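Local coordinates for protein hydrolase (Burkholderia cenocepacia, PDB 4QKU) that probably hydrolyses fumarylacetoacetate to fumarate and acetoacetate, the last step of phenylalanine and tyrosine breakdown, as a metal-dependent member of the FAH family, at residues G45-P56 against D83-N91; L326-I337 against V396-R404. All coordinates share one frame; numbering follows the deposited sequence.

Contact 1: residues G45-P56 against D83-N91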
loop_
_atom_site.group_PDB
_atom_site.type_symbol
_atom_site.label_atom_id
_atom_site.label_comp_id
_atom_site.label_asym_id
_atom_site.label_seq_id
_atom_site.Cartn_x
_atom_site.Cartn_y
_atom_site.Cartn_z
ATOM N N GLY B 45 -22.354 1.553 -3.360
ATOM C CA GLY B 45 -21.448 1.103 -4.435
ATOM C C GLY B 45 -21.283 2.117 -5.537
ATOM O O GLY B 45 -21.809 3.237 -5.447
ATOM N N ILE B 46 -20.527 1.732 -6.559
ATOM C CA ILE B 46 -20.249 2.571 -7.709
ATOM C C ILE B 46 -20.611 1.782 -8.932
ATOM O O ILE B 46 -20.194 0.624 -9.093
ATOM C CB ILE B 46 -18.755 2.953 -7.795
ATOM C CG1 ILE B 46 -18.343 3.818 -6.600
ATOM C CG2 ILE B 46 -18.446 3.646 -9.118
ATOM C CD1 ILE B 46 -18.920 5.215 -6.622
ATOM N N PHE B 47 -21.390 2.406 -9.809
ATOM C CA PHE B 47 -21.929 1.710 -10.982
ATOM C C PHE B 47 -21.963 2.638 -12.174
ATOM O O PHE B 47 -22.046 3.862 -12.029
ATOM C CB PHE B 47 -23.364 1.189 -10.711
ATOM C CG PHE B 47 -24.400 2.257 -10.810
ATOM C CD1 PHE B 47 -24.628 3.116 -9.754
ATOM C CD2 PHE B 47 -25.104 2.441 -11.977
ATOM C CE1 PHE B 47 -25.553 4.141 -9.861
ATOM C CE2 PHE B 47 -26.041 3.454 -12.086
ATOM C CZ PHE B 47 -26.267 4.305 -11.032
ATOM N N SER B 48 -21.922 2.036 -13.345
ATOM C CA SER B 48 -22.177 2.768 -14.553
ATOM C C SER B 48 -23.218 2.018 -15.360
ATOM O O SER B 48 -23.447 0.832 -15.159
ATOM C CB SER B 48 -20.885 2.964 -15.361
ATOM O OG SER B 48 -20.316 1.730 -15.720
ATOM N N ASP B 49 -23.825 2.741 -16.281
ATOM C CA ASP B 49 -24.758 2.179 -17.235
ATOM C C ASP B 49 -24.617 2.971 -18.527
ATOM O O ASP B 49 -23.735 3.826 -18.639
ATOM C CB ASP B 49 -26.175 2.290 -16.685
ATOM C CG ASP B 49 -26.580 3.737 -16.388
ATOM O OD1 ASP B 49 -25.731 4.649 -16.439
ATOM O OD2 ASP B 49 -27.768 3.970 -16.103
ATOM N N ALA B 50 -25.469 2.687 -19.499
ATOM C CA ALA B 50 -25.531 3.485 -20.718
ATOM C C ALA B 50 -25.996 4.937 -20.475
ATOM O O ALA B 50 -25.689 5.822 -21.260
ATOM C CB ALA B 50 -26.423 2.797 -21.744
ATOM N N LYS B 51 -26.737 5.192 -19.405
ATOM C CA LYS B 51 -27.142 6.573 -19.071
ATOM C C LYS B 51 -25.942 7.454 -18.710
ATOM O O LYS B 51 -25.948 8.649 -19.004
ATOM C CB LYS B 51 -28.178 6.615 -17.929
ATOM N N GLY B 52 -24.914 6.885 -18.078
ATOM C CA GLY B 52 -23.823 7.708 -17.556
ATOM C C GLY B 52 -22.592 6.995 -17.015
ATOM O O GLY B 52 -22.570 5.769 -16.833
ATOM N N ALA B 53 -21.578 7.804 -16.733
ATOM C CA ALA B 53 -20.311 7.336 -16.225
ATOM C C ALA B 53 -20.430 6.868 -14.780
ATOM O O ALA B 53 -21.394 7.194 -14.095
ATOM C CB ALA B 53 -19.274 8.442 -16.321
ATOM N N ARG B 54 -19.429 6.132 -14.316
ATOM C CA ARG B 54 -19.501 5.524 -13.009
ATOM C C ARG B 54 -19.785 6.570 -11.932
ATOM O O ARG B 54 -19.224 7.660 -11.950
ATOM C CB ARG B 54 -18.230 4.716 -12.705
ATOM C CG ARG B 54 -16.985 5.547 -12.442
ATOM C CD ARG B 54 -15.756 4.671 -12.283
ATOM N NE ARG B 54 -15.449 3.921 -13.497
ATOM C CZ ARG B 54 -14.553 2.933 -13.559
ATOM N NH1 ARG B 54 -13.873 2.561 -12.487
ATOM N NH2 ARG B 54 -14.349 2.291 -14.704
ATOM N N ARG B 55 -20.652 6.216 -10.984
ATOM C CA ARG B 55 -21.102 7.144 -9.958
ATOM C C ARG B 55 -21.761 6.366 -8.816
ATOM O O ARG B 55 -22.024 5.175 -8.963
ATOM C CB ARG B 55 -22.103 8.125 -10.562
ATOM C CG ARG B 55 -23.374 7.460 -11.075
ATOM C CD ARG B 55 -24.070 8.329 -12.110
ATOM N NE ARG B 55 -25.279 7.701 -12.637
ATOM C CZ ARG B 55 -25.327 6.872 -13.673
ATOM N NH1 ARG B 55 -24.237 6.534 -14.357
ATOM N NH2 ARG B 55 -26.499 6.358 -14.033
ATOM N N PRO B 56 -22.014 7.029 -7.678
ATOM C CA PRO B 56 -22.498 6.340 -6.499
ATOM C C PRO B 56 -23.891 5.812 -6.626
ATOM O O PRO B 56 -24.759 6.495 -7.171
ATOM C CB PRO B 56 -22.464 7.419 -5.416
ATOM C CG PRO B 56 -21.477 8.393 -5.880
ATOM C CD PRO B 56 -21.660 8.423 -7.366
ATOM N N ASP B 83 -19.745 18.561 -4.298
ATOM C CA ASP B 83 -20.676 17.514 -4.710
ATOM C C ASP B 83 -20.020 16.125 -4.746
ATOM O O ASP B 83 -19.327 15.776 -5.688
ATOM C CB ASP B 83 -21.293 17.830 -6.064
ATOM C CG ASP B 83 -22.399 16.852 -6.424
ATOM O OD1 ASP B 83 -22.573 15.819 -5.713
ATOM O OD2 ASP B 83 -23.088 17.100 -7.427
ATOM N N VAL B 84 -20.271 15.337 -3.711
ATOM C CA VAL B 84 -19.607 14.048 -3.552
ATOM C C VAL B 84 -20.233 12.953 -4.415
ATOM O O VAL B 84 -19.695 11.844 -4.492
ATOM C CB VAL B 84 -19.594 13.583 -2.068
ATOM C CG1 VAL B 84 -18.914 14.620 -1.181
ATOM C CG2 VAL B 84 -20.992 13.270 -1.564
ATOM N N LEU B 85 -21.358 13.261 -5.060
ATOM C CA LEU B 85 -22.083 12.248 -5.833
ATOM C C LEU B 85 -21.787 12.347 -7.330
ATOM O O LEU B 85 -22.315 11.590 -8.124
ATOM C CB LEU B 85 -23.575 12.350 -5.564
ATOM C CG LEU B 85 -23.980 12.298 -4.084
ATOM C CD1 LEU B 85 -25.448 12.650 -3.941
ATOM C CD2 LEU B 85 -23.727 10.939 -3.466
ATOM N N ALA B 86 -20.932 13.293 -7.701
ATOM C CA ALA B 86 -20.381 13.363 -9.059
ATOM C C ALA B 86 -19.113 12.515 -9.165
ATOM O O ALA B 86 -18.599 12.308 -10.264
ATOM C CB ALA B 86 -20.064 14.803 -9.429
ATOM N N ALA B 87 -18.625 12.018 -8.028
ATOM C CA ALA B 87 -17.326 11.395 -7.970
ATOM C C ALA B 87 -17.409 9.963 -8.455
ATOM O O ALA B 87 -18.389 9.292 -8.204
ATOM C CB ALA B 87 -16.774 11.450 -6.549
ATOM N N PRO B 88 -16.367 9.487 -9.137
ATOM C CA PRO B 88 -16.314 8.109 -9.598
ATOM C C PRO B 88 -16.019 7.085 -8.492
ATOM O O PRO B 88 -15.958 5.890 -8.775
ATOM C CB PRO B 88 -15.175 8.141 -10.634
ATOM C CG PRO B 88 -14.259 9.174 -10.110
ATOM C CD PRO B 88 -15.134 10.221 -9.482
ATOM N N THR B 89 -15.790 7.559 -7.264
ATOM C CA THR B 89 -15.639 6.688 -6.114
ATOM C C THR B 89 -16.460 7.218 -4.972
ATOM O O THR B 89 -16.932 8.369 -5.014
ATOM C CB THR B 89 -14.183 6.604 -5.662
ATOM O OG1 THR B 89 -13.719 7.897 -5.269
ATOM C CG2 THR B 89 -13.303 6.076 -6.786
ATOM N N LEU B 90 -16.616 6.396 -3.942
ATOM C CA LEU B 90 -17.370 6.783 -2.759
ATOM C C LEU B 90 -16.524 7.518 -1.718
ATOM O O LEU B 90 -17.054 7.964 -0.700
ATOM C CB LEU B 90 -18.007 5.540 -2.102
ATOM C CG LEU B 90 -19.118 4.772 -2.843
ATOM C CD1 LEU B 90 -19.469 3.480 -2.126
ATOM C CD2 LEU B 90 -20.355 5.628 -3.033
ATOM N N ASN B 91 -15.218 7.629 -1.928
ATOM C CA ASN B 91 -14.313 8.223 -0.894
ATOM C C ASN B 91 -14.799 9.558 -0.350
ATOM O O ASN B 91 -14.844 9.738 0.857
ATOM C CB ASN B 91 -12.900 8.411 -1.437
ATOM C CG ASN B 91 -12.232 7.098 -1.804
ATOM O OD1 ASN B 91 -12.723 6.354 -2.653
ATOM N ND2 ASN B 91 -11.129 6.799 -1.158
#
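The antiparallel hairpin formed by strands 44-49 and 55-60, in the small sheet of the N-terminal region, packs at Ile46 and Pro56 against the irregular chain 83-91 that leads into helix 91-95. Three ring carbons of Pro56 each have a partner there. Its CD lies 3.3 Å from Leu85 O and its CG 4.2 Å from Leu85 CD2, while its CB reaches CD2 of Leu90 at 3.7 Å. Leu90 spreads its two methyls over the hairpin, CD2 on Pro56 and CD1 3.7 Å from Gly45 N. Between them its CG meets Ile46 CD1 at 3.8 Å, the two side chains running past each other in opposite directions. In Ile46, CG2 lies opposite the backbone N and comes to 3.4 Å from Pro88 O, whereas CD1 lies over the backbone of Thr89. Farther out, the aliphatic part of Arg54 crosses the Pro88 ring, Arg54 CG to Pro88 CB 3.6 Å. Leu67 of helix 67-72 touches both Pro56 and Leu85. Asp49 is gripped within the hairpin: NH1 and NH2 of Arg55 both bond Asp49 OD1, which also accepts from Gly52 N in an Asx motif. NE of Arg55 reaches out to a salt bridge with Asp66 on the neighbouring strand 63-66, and Phe47 CZ lies over one guanidinium face, toward its rim. The two segments are thus joined by hydrocarbon and by carbonyl oxygens set against CH groups, so their fit depends on shape, while the charges are paired apart from the contact.

Contact 2: residues L326-I337 against V396-R404; sequences LRAEGAAEATSI and VALNGGGSR
Thr335 lays its side chain against the backbone of Leu398 and Asn399. Its OG1, opposite the carbonyl carbon (chi1 -56°), accepts a bent hydrogen bond from Asn399 N at 2.9 Å, with an N-H...O angle of 131°. Thr335 OG1 donates to a water 2.6 Å away, which in turn donates to Glu333 O and to Asn399 O, so a single water ties both segments together beside the direct bond. CG2 of Thr335 also rests on this segment, 3.7 Å from Ala397 O. Two hairpins meet here: 326-337 joins strands 317-327 and 335-341 of the large mixed sheet, and 396-404 is a small two-stranded hairpin whose type II turn, Leu398 to Gly401, has Asn399 and Gly400 at its corners. Asn399 carries CG opposite its own backbone N (chi1 180°), and its ND2 lies against CB and CG of Glu333, 3.2 Å from CG. On the other flank Arg404 crosses Leu326 at about a right angle, Arg404 CG to Leu326 CD1 4.1 Å, and its NH2 lies 3.4 Å from Ala328 CB. Leu398 CD1 covers one face of that guanidinium, off toward the rim, while NH1 bonds Ser403 O and NE forms a salt bridge with Asp411. Farther along strand 335-341, Ile337 CG2 meets Val396 CG1 at 4.1 Å; Ile337 also touches Leu385 and Leu388 of helix 385-388.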
loop_
_atom_site.group_PDB
_atom_site.type_symbol
_atom_site.label_atom_id
_atom_site.label_comp_id
_atom_site.label_asym_id
_atom_site.label_seq_id
_atom_site.Cartn_x
_atom_site.Cartn_y
_atom_site.Cartn_z
ATOM N N LEU B 326 -17.126 -23.278 -6.449
ATOM C CA LEU B 326 -16.219 -23.437 -7.586
ATOM C C LEU B 326 -17.004 -24.060 -8.739
ATOM O O LEU B 326 -17.575 -25.126 -8.573
ATOM C CB LEU B 326 -15.057 -24.364 -7.202
ATOM C CG LEU B 326 -13.871 -24.522 -8.168
ATOM C CD1 LEU B 326 -12.703 -25.129 -7.421
ATOM C CD2 LEU B 326 -14.169 -25.400 -9.371
ATOM N N ARG B 327 -16.993 -23.410 -9.903
ATOM C CA ARG B 327 -17.638 -23.921 -11.114
ATOM C C ARG B 327 -16.578 -24.094 -12.205
ATOM O O ARG B 327 -15.971 -23.128 -12.623
ATOM C CB ARG B 327 -18.731 -22.942 -11.593
ATOM C CG ARG B 327 -19.607 -23.432 -12.743
ATOM C CD ARG B 327 -20.438 -22.312 -13.376
ATOM N NE ARG B 327 -21.425 -21.763 -12.445
ATOM C CZ ARG B 327 -22.704 -22.171 -12.286
ATOM N NH1 ARG B 327 -23.233 -23.161 -13.008
ATOM N NH2 ARG B 327 -23.482 -21.581 -11.371
ATOM N N ALA B 328 -16.374 -25.329 -12.665
ATOM C CA ALA B 328 -15.506 -25.593 -13.815
ATOM C C ALA B 328 -16.079 -24.936 -15.042
ATOM O O ALA B 328 -17.278 -24.670 -15.111
ATOM C CB ALA B 328 -15.348 -27.089 -14.045
ATOM N N GLU B 329 -15.220 -24.638 -15.999
ATOM C CA GLU B 329 -15.672 -24.030 -17.222
ATOM C C GLU B 329 -16.739 -24.909 -17.887
ATOM O O GLU B 329 -16.522 -26.101 -18.117
ATOM C CB GLU B 329 -14.497 -23.838 -18.164
ATOM C CG GLU B 329 -14.846 -23.128 -19.467
ATOM C CD GLU B 329 -13.611 -22.521 -20.100
ATOM O OE1 GLU B 329 -12.609 -23.272 -20.294
ATOM O OE2 GLU B 329 -13.623 -21.293 -20.362
ATOM N N GLY B 330 -17.886 -24.299 -18.181
ATOM C CA GLY B 330 -19.003 -24.986 -18.792
ATOM C C GLY B 330 -19.856 -25.886 -17.892
ATOM O O GLY B 330 -20.750 -26.572 -18.407
ATOM N N ALA B 331 -19.603 -25.915 -16.581
ATOM C CA ALA B 331 -20.432 -26.731 -15.682
ATOM C C ALA B 331 -21.750 -26.014 -15.423
ATOM O O ALA B 331 -21.794 -24.784 -15.330
ATOM C CB ALA B 331 -19.725 -27.051 -14.381
ATOM N N ALA B 332 -22.826 -26.798 -15.368
ATOM C CA ALA B 332 -24.176 -26.270 -15.176
ATOM C C ALA B 332 -24.414 -25.790 -13.741
ATOM O O ALA B 332 -25.228 -24.894 -13.517
ATOM C CB ALA B 332 -25.211 -27.324 -15.563
ATOM N N GLU B 333 -23.707 -26.369 -12.778
ATOM C CA GLU B 333 -23.847 -25.976 -11.379
ATOM C C GLU B 333 -22.484 -25.844 -10.706
ATOM O O GLU B 333 -21.539 -26.561 -11.028
ATOM C CB GLU B 333 -24.735 -26.973 -10.607
ATOM C CG GLU B 333 -25.171 -26.439 -9.241
ATOM C CD GLU B 333 -26.026 -25.185 -9.313
ATOM O OE1 GLU B 333 -26.966 -25.127 -10.158
ATOM O OE2 GLU B 333 -25.760 -24.267 -8.503
ATOM N N ALA B 334 -22.389 -24.910 -9.766
ATOM C CA ALA B 334 -21.193 -24.744 -8.956
ATOM C C ALA B 334 -21.138 -25.766 -7.816
ATOM O O ALA B 334 -22.156 -26.321 -7.438
ATOM C CB ALA B 334 -21.145 -23.334 -8.404
ATOM N N THR B 335 -19.942 -26.019 -7.292
ATOM C CA THR B 335 -19.776 -26.873 -6.133
ATOM C C THR B 335 -19.525 -25.994 -4.908
ATOM O O THR B 335 -18.625 -25.169 -4.924
ATOM C CB THR B 335 -18.588 -27.841 -6.327
ATOM O OG1 THR B 335 -18.769 -28.607 -7.523
ATOM C CG2 THR B 335 -18.449 -28.795 -5.152
ATOM N N SER B 336 -20.324 -26.177 -3.853
ATOM C CA SER B 336 -20.093 -25.548 -2.561
ATOM C C SER B 336 -18.910 -26.242 -1.883
ATOM O O SER B 336 -18.974 -27.425 -1.592
ATOM C CB SER B 336 -21.334 -25.677 -1.674
ATOM O OG SER B 336 -21.084 -25.282 -0.328
ATOM N N ILE B 337 -17.818 -25.524 -1.657
ATOM C CA ILE B 337 -16.629 -26.145 -1.091
ATOM C C ILE B 337 -16.346 -25.708 0.335
ATOM O O ILE B 337 -15.559 -26.341 1.030
ATOM C CB ILE B 337 -15.389 -25.924 -1.994
ATOM C CG1 ILE B 337 -15.020 -24.432 -2.082
ATOM C CG2 ILE B 337 -15.633 -26.491 -3.386
ATOM C CD1 ILE B 337 -13.692 -24.153 -2.768
ATOM N N VAL B 396 -11.102 -32.486 -3.767
ATOM C CA VAL B 396 -12.511 -32.173 -3.583
ATOM C C VAL B 396 -13.297 -32.690 -4.782
ATOM O O VAL B 396 -12.962 -32.354 -5.923
ATOM C CB VAL B 396 -12.722 -30.637 -3.492
ATOM C CG1 VAL B 396 -14.190 -30.277 -3.479
ATOM C CG2 VAL B 396 -12.081 -30.078 -2.231
ATOM N N ALA B 397 -14.331 -33.492 -4.526
ATOM C CA ALA B 397 -15.244 -33.958 -5.571
ATOM C C ALA B 397 -16.148 -32.820 -6.006
ATOM O O ALA B 397 -16.630 -32.067 -5.176
ATOM C CB ALA B 397 -16.084 -35.114 -5.052
ATOM N N LEU B 398 -16.349 -32.660 -7.304
ATOM C CA LEU B 398 -17.233 -31.608 -7.808
ATOM C C LEU B 398 -18.643 -32.114 -8.170
ATOM O O LEU B 398 -18.836 -33.181 -8.767
ATOM C CB LEU B 398 -16.625 -30.963 -9.045
ATOM C CG LEU B 398 -15.202 -30.424 -8.956
ATOM C CD1 LEU B 398 -14.791 -29.804 -10.287
ATOM C CD2 LEU B 398 -15.077 -29.404 -7.829
ATOM N N ASN B 399 -19.627 -31.318 -7.787
ATOM C CA ASN B 399 -20.988 -31.479 -8.236
ATOM C C ASN B 399 -20.982 -31.478 -9.759
ATOM O O ASN B 399 -20.549 -30.502 -10.387
ATOM C CB ASN B 399 -21.830 -30.323 -7.714
ATOM C CG ASN B 399 -23.270 -30.415 -8.147
ATOM O OD1 ASN B 399 -23.838 -31.487 -8.172
ATOM N ND2 ASN B 399 -23.862 -29.286 -8.506
ATOM N N GLY B 400 -21.413 -32.603 -10.336
ATOM C CA GLY B 400 -21.486 -32.771 -11.775
ATOM C C GLY B 400 -20.369 -33.622 -12.344
ATOM O O GLY B 400 -20.238 -33.737 -13.567
ATOM N N GLY B 401 -19.563 -34.216 -11.470
ATOM C CA GLY B 401 -18.380 -34.974 -11.879
ATOM C C GLY B 401 -17.073 -34.177 -11.794
ATOM O O GLY B 401 -17.054 -32.945 -11.880
ATOM N N GLY B 402 -15.977 -34.907 -11.630
ATOM C CA GLY B 402 -14.658 -34.324 -11.671
ATOM C C GLY B 402 -14.202 -33.989 -10.282
ATOM O O GLY B 402 -14.929 -34.182 -9.322
ATOM N N SER B 403 -12.981 -33.491 -10.178
ATOM C CA SER B 403 -12.399 -33.197 -8.887
ATOM C C SER B 403 -11.310 -32.129 -9.023
ATOM O O SER B 403 -10.806 -31.870 -10.114
ATOM C CB SER B 403 -11.842 -34.489 -8.255
ATOM O OG SER B 403 -10.584 -34.844 -8.806
ATOM N N ARG B 404 -10.939 -31.550 -7.890
ATOM C CA ARG B 404 -9.937 -30.512 -7.825
ATOM C C ARG B 404 -9.033 -30.694 -6.621
ATOM O O ARG B 404 -9.482 -31.137 -5.549
ATOM C CB ARG B 404 -10.604 -29.141 -7.690
ATOM C CG ARG B 404 -11.238 -28.612 -8.962
ATOM C CD ARG B 404 -10.204 -28.201 -10.034
ATOM N NE ARG B 404 -10.893 -27.655 -11.204
ATOM C CZ ARG B 404 -11.515 -28.387 -12.132
ATOM N NH1 ARG B 404 -11.509 -29.724 -12.086
ATOM N NH2 ARG B 404 -12.154 -27.784 -13.123
HETATM O O HOH W 1 -19.730 -28.009 -9.895
#

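In the fold
Contact 1 lies in the N-terminal region and contact 2 in the C-terminal one; their centres are about 36 Å apart, their nearest atoms about 23 Å, and they do not touch. Each sets a beta hairpin against a later part of the chain, an irregular loop in contact 1 and a second hairpin in contact 2. Both are partly buried, but contact 1 has the larger share of buried residues and joins its segments through apolar groups and carbonyl oxygens facing CH groups, whereas contact 2 adds a direct hydrogen bond and a bridging water. Contact 1 is away from the predicted metal and substrate sites; in contact 2, the side chain of Ile337 is about 11 Å from those of Glu222 and Thr373, predicted to bind calcium and substrate.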